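Local atomic coordinates of dTDP-4-dehydrorhamnose 3,5-epimerase (PDB entry 6C46), a protein that probably catalyses the epimerization at C3' and C5' of dTDP-4-dehydro-6-deoxyglucose, a step in dTDP-L-rhamnose biosynthesis. Residues Cys19-Pro24 and Leu117-Pro122; Ser61-Leu66 and Trp165-Ala170; Glu151-Phe156 and Asn180-Lys185. All coordinates share one frame; numbering follows the deposited sequence. Where two conformers were deposited one is given.

Interaction 1 (Cys19-Pro24 and Leu117-Pro122); sequences CYIIEP and LQFYVP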
loop_
_atom_site.group_PDB
_atom_site.type_symbol
_atom_site.label_atom_id
_atom_site.label_comp_id
_atom_site.label_asym_id
_atom_site.label_seq_id
_atom_site.Cartn_x
_atom_site.Cartn_y
_atom_site.Cartn_z
ATOM N N CYS A 19 -12.801 1.209 -15.616
ATOM C CA CYS A 19 -11.373 1.038 -15.395
ATOM C C CYS A 19 -10.723 2.424 -15.414
ATOM O O CYS A 19 -10.848 3.157 -16.401
ATOM C CB CYS A 19 -10.836 0.093 -16.481
ATOM S SG CYS A 19 -9.076 -0.176 -16.565
ATOM N N TYR A 20 -10.052 2.801 -14.315
ATOM C CA TYR A 20 -9.586 4.173 -14.139
ATOM C C TYR A 20 -8.121 4.225 -13.750
ATOM O O TYR A 20 -7.585 3.307 -13.118
ATOM C CB TYR A 20 -10.379 4.946 -13.043
ATOM C CG TYR A 20 -11.840 5.017 -13.370
ATOM C CD1 TYR A 20 -12.309 5.894 -14.351
ATOM C CD2 TYR A 20 -12.749 4.210 -12.711
ATOM C CE1 TYR A 20 -13.652 5.939 -14.685
ATOM C CE2 TYR A 20 -14.095 4.256 -13.025
ATOM C CZ TYR A 20 -14.539 5.114 -14.001
ATOM O OH TYR A 20 -15.869 5.136 -14.306
ATOM N N ILE A 21 -7.498 5.346 -14.101
ATOM C CA ILE A 21 -6.173 5.717 -13.619
ATOM C C ILE A 21 -6.353 6.691 -12.459
ATOM O O ILE A 21 -7.062 7.696 -12.596
ATOM C CB ILE A 21 -5.343 6.357 -14.747
ATOM C CG1 ILE A 21 -5.149 5.360 -15.895
ATOM C CG2 ILE A 21 -3.976 6.880 -14.203
ATOM C CD1 ILE A 21 -4.763 6.052 -17.204
ATOM N N ILE A 22 -5.690 6.430 -11.335
ATOM C CA ILE A 22 -5.664 7.397 -10.233
ATOM C C ILE A 22 -4.402 8.225 -10.389
ATOM O O ILE A 22 -3.286 7.708 -10.261
ATOM C CB ILE A 22 -5.677 6.727 -8.861
ATOM C CG1 ILE A 22 -6.811 5.711 -8.782
ATOM C CG2 ILE A 22 -5.787 7.837 -7.759
ATOM C CD1 ILE A 22 -7.069 5.154 -7.372
ATOM N N GLU A 23 -4.580 9.508 -10.669
ATOM C CA GLU A 23 -3.472 10.451 -10.764
ATOM C C GLU A 23 -3.324 11.170 -9.436
ATOM O O GLU A 23 -4.295 11.789 -8.974
ATOM C CB GLU A 23 -3.711 11.464 -11.877
ATOM C CG GLU A 23 -2.695 12.614 -11.923
ATOM C CD GLU A 23 -2.991 13.597 -13.059
ATOM O OE1 GLU A 23 -3.526 13.158 -14.092
ATOM O OE2 GLU A 23 -2.709 14.799 -12.913
ATOM N N PRO A 24 -2.159 11.131 -8.803
ATOM C CA PRO A 24 -2.019 11.700 -7.462
ATOM C C PRO A 24 -1.850 13.210 -7.507
ATOM O O PRO A 24 -1.368 13.783 -8.487
ATOM C CB PRO A 24 -0.739 11.029 -6.950
ATOM C CG PRO A 24 0.124 11.003 -8.201
ATOM C CD PRO A 24 -0.860 10.704 -9.358
ATOM N N LEU A 117 1.534 6.515 -10.637
ATOM C CA LEU A 117 0.173 6.220 -11.055
ATOM C C LEU A 117 -0.346 4.920 -10.440
ATOM O O LEU A 117 0.406 3.983 -10.159
ATOM C CB LEU A 117 0.107 6.118 -12.585
ATOM C CG LEU A 117 0.427 7.431 -13.332
ATOM C CD1 LEU A 117 0.422 7.255 -14.889
ATOM C CD2 LEU A 117 -0.561 8.516 -12.922
ATOM N N GLN A 118 -1.662 4.852 -10.268
ATOM C CA GLN A 118 -2.329 3.606 -9.932
ATOM C C GLN A 118 -3.374 3.304 -10.994
ATOM O O GLN A 118 -3.962 4.212 -11.584
ATOM C CB GLN A 118 -3.022 3.683 -8.586
ATOM C CG GLN A 118 -2.088 4.000 -7.424
ATOM C CD GLN A 118 -2.917 4.420 -6.245
ATOM O OE1 GLN A 118 -3.338 3.584 -5.463
ATOM N NE2 GLN A 118 -3.224 5.722 -6.158
ATOM N N PHE A 119 -3.655 2.020 -11.165
ATOM C CA PHE A 119 -4.541 1.536 -12.219
ATOM C C PHE A 119 -5.595 0.687 -11.525
ATOM O O PHE A 119 -5.250 -0.258 -10.801
ATOM C CB PHE A 119 -3.719 0.727 -13.232
ATOM C CG PHE A 119 -4.461 0.304 -14.486
ATOM C CD1 PHE A 119 -4.121 -0.889 -15.119
ATOM C CD2 PHE A 119 -5.416 1.106 -15.068
ATOM C CE1 PHE A 119 -4.754 -1.283 -16.311
ATOM C CE2 PHE A 119 -6.052 0.722 -16.240
ATOM C CZ PHE A 119 -5.724 -0.484 -16.862
ATOM N N TYR A 120 -6.865 1.063 -11.672
ATOM C CA TYR A 120 -7.969 0.330 -11.046
ATOM C C TYR A 120 -8.602 -0.584 -12.087
ATOM O O TYR A 120 -9.143 -0.103 -13.082
ATOM C CB TYR A 120 -9.042 1.262 -10.467
ATOM C CG TYR A 120 -10.274 0.487 -10.003
ATOM C CD1 TYR A 120 -10.245 -0.248 -8.819
ATOM C CD2 TYR A 120 -11.452 0.454 -10.768
ATOM C CE1 TYR A 120 -11.351 -0.981 -8.399
ATOM C CE2 TYR A 120 -12.578 -0.294 -10.354
ATOM C CZ TYR A 120 -12.511 -0.997 -9.165
ATOM O OH TYR A 120 -13.581 -1.742 -8.719
ATOM N N VAL A 121 -8.544 -1.890 -11.841
ATOM C CA VAL A 121 -9.011 -2.955 -12.723
ATOM C C VAL A 121 -10.241 -3.584 -12.063
ATOM O O VAL A 121 -10.107 -4.265 -11.027
ATOM C CB VAL A 121 -7.920 -4.018 -12.936
ATOM C CG1 VAL A 121 -8.393 -5.056 -13.918
ATOM C CG2 VAL A 121 -6.597 -3.387 -13.409
ATOM N N PRO A 122 -11.436 -3.394 -12.603
ATOM C CA PRO A 122 -12.653 -3.902 -11.938
ATOM C C PRO A 122 -12.702 -5.425 -11.886
ATOM O O PRO A 122 -12.011 -6.123 -12.624
ATOM C CB PRO A 122 -13.795 -3.375 -12.828
ATOM C CG PRO A 122 -13.164 -2.236 -13.657
ATOM C CD PRO A 122 -11.722 -2.612 -13.826
HETATM O O HOH W 1 -1.924 7.468 -7.920
#
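Four backbone hydrogen bonds join strand 20-23 to strand 118-121 as antiparallel neighbours in a sheet of the cupin fold. Tyr-20 and Tyr-120 form one hydrogen-bonded pair, Ile-22 and Gln-118 the next. The straightest bond runs from Tyr-120 N to Tyr-20 O, 2.8 Å, nearly along the C=O axis. Its return bond, Tyr-20 N to Tyr-120 O, is longer at 3.3 Å and meets a lone pair. Ile-22 N comes to Gln-118 O from above the carbonyl plane. A water bridges Ile-22 O and Gln-118 NE2; the amide also bonds Lys-37 O. The Gln-118 side chain crosses Ile-22 obliquely and brings NE2 to 3.7 Å from Ile-22 CG2. Tyr-20 and Tyr-120 share that face, and Phe-43 meets the Tyr-120 ring edge-to-face. Ile-21 and Phe-119, a non-hydrogen-bonded pair, occupy the other face. There Ile-21 CG2 touches Leu-117 CD2 at 4.0 Å. Strands 10-13 and 80-86 continue the sheet on either side. Cys-19 makes a sulfur-aromatic contact: with SG anti to its backbone N (chi1 174°), the sulfur sits obliquely to the Phe-119 ring, 3.2 Å from Phe-119 CE2.

Interaction 2 (Ser61-Leu66 and Trp165-Ala170); sequences SSYGVL and WKIPEA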
loop_
_atom_site.group_PDB
_atom_site.type_symbol
_atom_site.label_atom_id
_atom_site.label_comp_id
_atom_site.label_asym_id
_atom_site.label_seq_id
_atom_site.Cartn_x
_atom_site.Cartn_y
_atom_site.Cartn_z
ATOM N N SER A 61 10.302 -8.668 -9.518
ATOM C CA SER A 61 10.645 -9.536 -10.644
ATOM C C SER A 61 11.649 -8.814 -11.523
ATOM O O SER A 61 11.785 -7.587 -11.462
ATOM C CB SER A 61 9.404 -9.923 -11.474
ATOM O OG SER A 61 8.284 -10.180 -10.643
ATOM N N SER A 62 12.350 -9.578 -12.354
ATOM C CA SER A 62 13.405 -9.025 -13.188
ATOM C C SER A 62 12.879 -8.689 -14.581
ATOM O O SER A 62 11.786 -9.104 -14.972
ATOM C CB SER A 62 14.573 -10.004 -13.278
ATOM O OG SER A 62 15.009 -10.346 -11.981
ATOM N N TYR A 63 13.696 -7.932 -15.331
ATOM C CA TYR A 63 13.357 -7.482 -16.680
ATOM C C TYR A 63 12.770 -8.606 -17.529
ATOM O O TYR A 63 13.343 -9.692 -17.632
ATOM C CB TYR A 63 14.608 -6.916 -17.389
ATOM C CG TYR A 63 14.331 -6.704 -18.855
ATOM C CD1 TYR A 63 14.915 -7.515 -19.835
ATOM C CD2 TYR A 63 13.424 -5.732 -19.256
ATOM C CE1 TYR A 63 14.611 -7.332 -21.187
ATOM C CE2 TYR A 63 13.112 -5.543 -20.589
ATOM C CZ TYR A 63 13.701 -6.340 -21.552
ATOM O OH TYR A 63 13.370 -6.111 -22.877
ATOM N N GLY A 64 11.631 -8.337 -18.150
ATOM C CA GLY A 64 11.055 -9.265 -19.105
ATOM C C GLY A 64 10.122 -10.285 -18.501
ATOM O O GLY A 64 9.383 -10.954 -19.241
ATOM N N VAL A 65 10.118 -10.420 -17.180
ATOM C CA VAL A 65 9.125 -11.274 -16.543
ATOM C C VAL A 65 7.743 -10.733 -16.872
ATOM O O VAL A 65 7.453 -9.546 -16.662
ATOM C CB VAL A 65 9.372 -11.361 -15.036
ATOM C CG1 VAL A 65 8.148 -11.975 -14.345
ATOM C CG2 VAL A 65 10.657 -12.225 -14.776
ATOM N N LEU A 66 6.900 -11.596 -17.430
ATOM C CA LEU A 66 5.543 -11.248 -17.843
ATOM C C LEU A 66 4.591 -12.213 -17.152
ATOM O O LEU A 66 4.748 -13.429 -17.279
ATOM C CB LEU A 66 5.421 -11.337 -19.367
ATOM C CG LEU A 66 4.198 -10.709 -20.076
ATOM C CD1 LEU A 66 4.507 -10.534 -21.544
ATOM C CD2 LEU A 66 2.933 -11.534 -19.890
ATOM N N TRP A 165 2.756 -6.066 -25.833
ATOM C CA TRP A 165 3.470 -6.181 -24.569
ATOM C C TRP A 165 4.798 -5.431 -24.584
ATOM O O TRP A 165 5.615 -5.626 -23.683
ATOM C CB TRP A 165 3.668 -7.656 -24.205
ATOM C CG TRP A 165 2.378 -8.308 -23.780
ATOM C CD1 TRP A 165 1.552 -9.084 -24.552
ATOM C CD2 TRP A 165 1.748 -8.213 -22.493
ATOM N NE1 TRP A 165 0.460 -9.483 -23.812
ATOM C CE2 TRP A 165 0.563 -8.965 -22.552
ATOM C CE3 TRP A 165 2.090 -7.582 -21.285
ATOM C CZ2 TRP A 165 -0.297 -9.097 -21.451
ATOM C CZ3 TRP A 165 1.233 -7.706 -20.197
ATOM C CH2 TRP A 165 0.058 -8.458 -20.290
ATOM N N LYS A 166 5.032 -4.606 -25.609
ATOM C CA LYS A 166 6.074 -3.577 -25.664
ATOM C C LYS A 166 7.503 -4.072 -25.866
ATOM O O LYS A 166 8.240 -3.497 -26.669
ATOM C CB LYS A 166 6.039 -2.703 -24.396
ATOM C CG LYS A 166 4.672 -2.079 -24.111
ATOM C CD LYS A 166 4.122 -1.349 -25.319
ATOM C CE LYS A 166 4.289 0.142 -25.220
ATOM N NZ LYS A 166 3.435 0.808 -26.245
ATOM N N ILE A 167 7.930 -5.105 -25.153
ATOM C CA ILE A 167 9.334 -5.511 -25.234
ATOM C C ILE A 167 9.477 -6.599 -26.288
ATOM O O ILE A 167 8.461 -7.165 -26.721
ATOM C CB ILE A 167 9.851 -5.970 -23.862
ATOM C CG1 ILE A 167 9.210 -7.304 -23.479
ATOM C CG2 ILE A 167 9.587 -4.848 -22.804
ATOM C CD1 ILE A 167 9.794 -7.952 -22.220
ATOM N N PRO A 168 10.694 -6.901 -26.748
ATOM C CA PRO A 168 10.858 -7.968 -27.742
ATOM C C PRO A 168 10.367 -9.291 -27.187
ATOM O O PRO A 168 10.545 -9.593 -26.004
ATOM C CB PRO A 168 12.371 -7.991 -27.993
ATOM C CG PRO A 168 12.840 -6.631 -27.608
ATOM C CD PRO A 168 11.970 -6.217 -26.466
ATOM N N GLU A 169 9.731 -10.078 -28.057
ATOM C CA GLU A 169 9.175 -11.359 -27.626
ATOM C C GLU A 169 10.246 -12.290 -27.073
ATOM O O GLU A 169 9.984 -13.045 -26.132
ATOM C CB GLU A 169 8.421 -12.019 -28.784
ATOM C CG GLU A 169 7.158 -11.274 -29.178
ATOM C CD GLU A 169 6.435 -11.919 -30.345
ATOM O OE1 GLU A 169 6.980 -12.870 -30.947
ATOM O OE2 GLU A 169 5.315 -11.474 -30.655
ATOM N N ALA A 170 11.456 -12.252 -27.639
ATOM C CA ALA A 170 12.542 -13.089 -27.137
ATOM C C ALA A 170 12.939 -12.730 -25.709
ATOM O O ALA A 170 13.591 -13.544 -25.036
ATOM C CB ALA A 170 13.758 -12.981 -28.055
#
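The packing between 61-66 and 165-170 is mostly apolar. It sets the type II beta turn Ser-62 to Val-65, which joins strands 55-62 and 66-72 of the cupin fold, against a loop that precedes helix 176-179. The main element is a CH-pi contact. Leu-66 CD2 stands over the six-membered ring of Trp-165, 4.1 Å from its centroid and 4° off the ring normal. The other methyl, Leu-66 CD1, meets the same indole nearer the ring fusion, 3.7 Å from Trp-165 CD2. Leu-66 CG is anti to its backbone N (chi1 -166°), and the two side chains cross at about a right angle.

A second group of van der Waals contacts lies at the turn. Ile-167 holds CG1 in the crowded position between backbone N and carbonyl carbon (chi1 70°). Gly-64 takes the left-handed backbone of the third turn position and sets its CA 3.6 Å from Ile-167 CD1, carbon on carbon. Oxygen meets carbon tip to tip where Tyr-63 OH lies 3.7 Å from Ile-167 CB; Pro-168 CD is 3.9 Å from Tyr-63 OH.

Polar ends bond elsewhere: Tyr-63 OH to Asp-171 OD2, Trp-165 NE1 to Phe-156 O. Ser-62 OG bonds Arg-31 O of the second subunit, so the turn borders the dimer interface. The two segments meet by CH-pi and van der Waals contact alone, and outside bonds fix the phenol and the indole.

Interaction 3 (Glu151-Phe156 and Asn180-Lys185); sequences EGSVKF and NAPAFK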
loop_
_atom_site.group_PDB
_atom_site.type_symbol
_atom_site.label_atom_id
_atom_site.label_comp_id
_atom_site.label_asym_id
_atom_site.label_seq_id
_atom_site.Cartn_x
_atom_site.Cartn_y
_atom_site.Cartn_z
ATOM N N GLU A 151 -9.602 -19.796 -10.046
ATOM C CA GLU A 151 -8.730 -19.063 -10.956
ATOM C C GLU A 151 -9.120 -19.278 -12.414
ATOM O O GLU A 151 -9.469 -20.382 -12.827
ATOM C CB GLU A 151 -7.273 -19.462 -10.714
ATOM C CG GLU A 151 -6.759 -18.856 -9.414
ATOM C CD GLU A 151 -5.289 -19.209 -9.095
ATOM O OE1 GLU A 151 -4.741 -20.142 -9.705
ATOM O OE2 GLU A 151 -4.695 -18.548 -8.221
ATOM N N GLY A 152 -9.097 -18.188 -13.186
ATOM C CA GLY A 152 -9.248 -18.246 -14.622
ATOM C C GLY A 152 -8.038 -17.585 -15.263
ATOM O O GLY A 152 -7.181 -17.019 -14.570
ATOM N N SER A 153 -7.972 -17.658 -16.595
ATOM C CA SER A 153 -6.797 -17.119 -17.274
ATOM C C SER A 153 -7.091 -16.948 -18.754
ATOM O O SER A 153 -7.977 -17.599 -19.310
ATOM C CB SER A 153 -5.573 -18.024 -17.105
ATOM O OG SER A 153 -5.819 -19.275 -17.709
ATOM N N VAL A 154 -6.328 -16.056 -19.381
ATOM C CA VAL A 154 -6.364 -15.852 -20.826
ATOM C C VAL A 154 -4.923 -15.789 -21.307
ATOM O O VAL A 154 -4.104 -15.080 -20.713
ATOM C CB VAL A 154 -7.116 -14.554 -21.203
ATOM C CG1 VAL A 154 -7.076 -14.336 -22.709
ATOM C CG2 VAL A 154 -8.549 -14.610 -20.714
ATOM N N LYS A 155 -4.601 -16.554 -22.350
ATOM C CA LYS A 155 -3.256 -16.527 -22.924
ATOM C C LYS A 155 -2.821 -15.093 -23.255
ATOM O O LYS A 155 -3.515 -14.373 -23.976
ATOM C CB LYS A 155 -3.244 -17.400 -24.186
ATOM C CG LYS A 155 -1.866 -17.568 -24.845
ATOM C CD LYS A 155 -0.890 -18.202 -23.873
ATOM C CE LYS A 155 0.431 -18.566 -24.543
ATOM N NZ LYS A 155 0.304 -19.615 -25.570
ATOM N N PHE A 156 -1.664 -14.681 -22.725
ATOM C CA PHE A 156 -1.259 -13.273 -22.803
ATOM C C PHE A 156 -1.127 -12.786 -24.249
ATOM O O PHE A 156 -1.457 -11.628 -24.550
ATOM C CB PHE A 156 0.067 -13.069 -22.057
ATOM C CG PHE A 156 1.268 -13.596 -22.801
ATOM C CD1 PHE A 156 1.514 -14.970 -22.888
ATOM C CD2 PHE A 156 2.165 -12.715 -23.412
ATOM C CE1 PHE A 156 2.625 -15.457 -23.599
ATOM C CE2 PHE A 156 3.283 -13.193 -24.118
ATOM C CZ PHE A 156 3.514 -14.574 -24.211
ATOM N N ASN A 180 0.781 -21.850 -21.066
ATOM C CA ASN A 180 -0.232 -22.804 -21.489
ATOM C C ASN A 180 -1.648 -22.335 -21.190
ATOM O O ASN A 180 -2.577 -23.150 -21.246
ATOM C CB ASN A 180 0.032 -24.160 -20.831
ATOM C CG ASN A 180 1.347 -24.781 -21.285
ATOM O OD1 ASN A 180 1.488 -25.197 -22.432
ATOM N ND2 ASN A 180 2.327 -24.792 -20.400
ATOM N N ALA A 181 -1.834 -21.056 -20.851
ATOM C CA ALA A 181 -3.166 -20.558 -20.540
ATOM C C ALA A 181 -4.078 -20.681 -21.760
ATOM O O ALA A 181 -3.630 -20.487 -22.898
ATOM C CB ALA A 181 -3.109 -19.097 -20.066
ATOM N N PRO A 182 -5.359 -20.971 -21.563
ATOM C CA PRO A 182 -6.274 -21.132 -22.699
ATOM C C PRO A 182 -6.523 -19.820 -23.439
ATOM O O PRO A 182 -6.460 -18.725 -22.879
ATOM C CB PRO A 182 -7.569 -21.645 -22.052
ATOM C CG PRO A 182 -7.182 -22.091 -20.663
ATOM C CD PRO A 182 -5.997 -21.272 -20.269
ATOM N N ALA A 183 -6.869 -19.957 -24.721
ATOM C CA ALA A 183 -7.155 -18.798 -25.562
ATOM C C ALA A 183 -8.368 -18.026 -25.043
ATOM O O ALA A 183 -9.218 -18.549 -24.309
ATOM C CB ALA A 183 -7.411 -19.249 -27.016
ATOM N N PHE A 184 -8.443 -16.754 -25.446
ATOM C CA PHE A 184 -9.589 -15.912 -25.099
ATOM C C PHE A 184 -10.902 -16.557 -25.536
ATOM O O PHE A 184 -11.876 -16.576 -24.778
ATOM C CB PHE A 184 -9.385 -14.522 -25.735
ATOM C CG PHE A 184 -10.623 -13.664 -25.808
ATOM C CD1 PHE A 184 -11.163 -13.071 -24.691
ATOM C CD2 PHE A 184 -11.238 -13.447 -27.039
ATOM C CE1 PHE A 184 -12.318 -12.255 -24.797
ATOM C CE2 PHE A 184 -12.367 -12.648 -27.155
ATOM C CZ PHE A 184 -12.909 -12.051 -26.035
ATOM N N LYS A 185 -10.935 -17.155 -26.728
ATOM C CA LYS A 185 -12.192 -17.715 -27.216
ATOM C C LYS A 185 -12.605 -18.962 -26.453
ATOM O O LYS A 185 -13.766 -19.369 -26.545
ATOM C CB LYS A 185 -12.101 -18.044 -28.709
ATOM C CG LYS A 185 -12.608 -16.963 -29.619
ATOM C CD LYS A 185 -12.562 -17.421 -31.069
ATOM C CE LYS A 185 -11.161 -17.888 -31.470
ATOM N NZ LYS A 185 -11.134 -18.387 -32.880
HETATM O O HOH W 2 -9.761 -17.971 -21.572
#
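Ser-153 places its hydroxyl against the start of 180-185, with OG 3.3 Å from Pro-182 CD and 3.6 Å from Ala-181 CB. The contact lies at the edge of a cupin-fold sheet, where strand 151-153 is outermost within the chain. The loop after helix 176-179 runs over the end of this strand and the residues that follow. Ser-153 OG takes the crowded position between its backbone N and carbonyl carbon (chi1 63°). Its polar partner is Asn-188 ND2, nearer the C-terminus. The Ser-153 side chain is about 5 Å from that of His-70, the predicted proton acceptor, so the loop packs close to the probable active site.

One direct hydrogen bond ties the backbones. Lys-155 N donates to Pro-182 O at 2.9 Å, from above the carbonyl plane and not on a lone pair. The same oxygen receives a CA-H...O contact from Val-154 CA. A water adds a second tie by donating to both Ser-153 O and Ala-183 O.

Van der Waals contact completes it. Lys-155 CB lies 3.4 Å from Ala-181 O, and the bend at chi2 (59°) keeps CD near the same oxygen. Ala-181 CB points toward the strand segment and packs beside Ser-153 and Lys-155 N. Val-154 and Phe-184 run side by side in the same direction. Val-154 CG1, anti to its backbone N, touches Phe-184 CB at 3.8 Å.

In the fold
Interactions 1 and 2 are both partly buried, with 1 nearer the centre of the chain; interaction 3 is a surface contact. Interaction 1 is the only one that pairs strand with strand. Interactions 2 and 3 pack a loop from the C-terminal part of the chain against the strand framework. Their chemistry follows: a regular set of backbone bonds in 1, mostly apolar contacts in 2, and a single direct backbone bond with a water in 3. Interactions 1 and 2 reach the same six-stranded sheet but do not touch. Interactions 2 and 3 do touch: Phe-156 of interaction 3 bridges to Leu-66 and Trp-165 of interaction 2. Interaction 1 lies across the chain's centre from both.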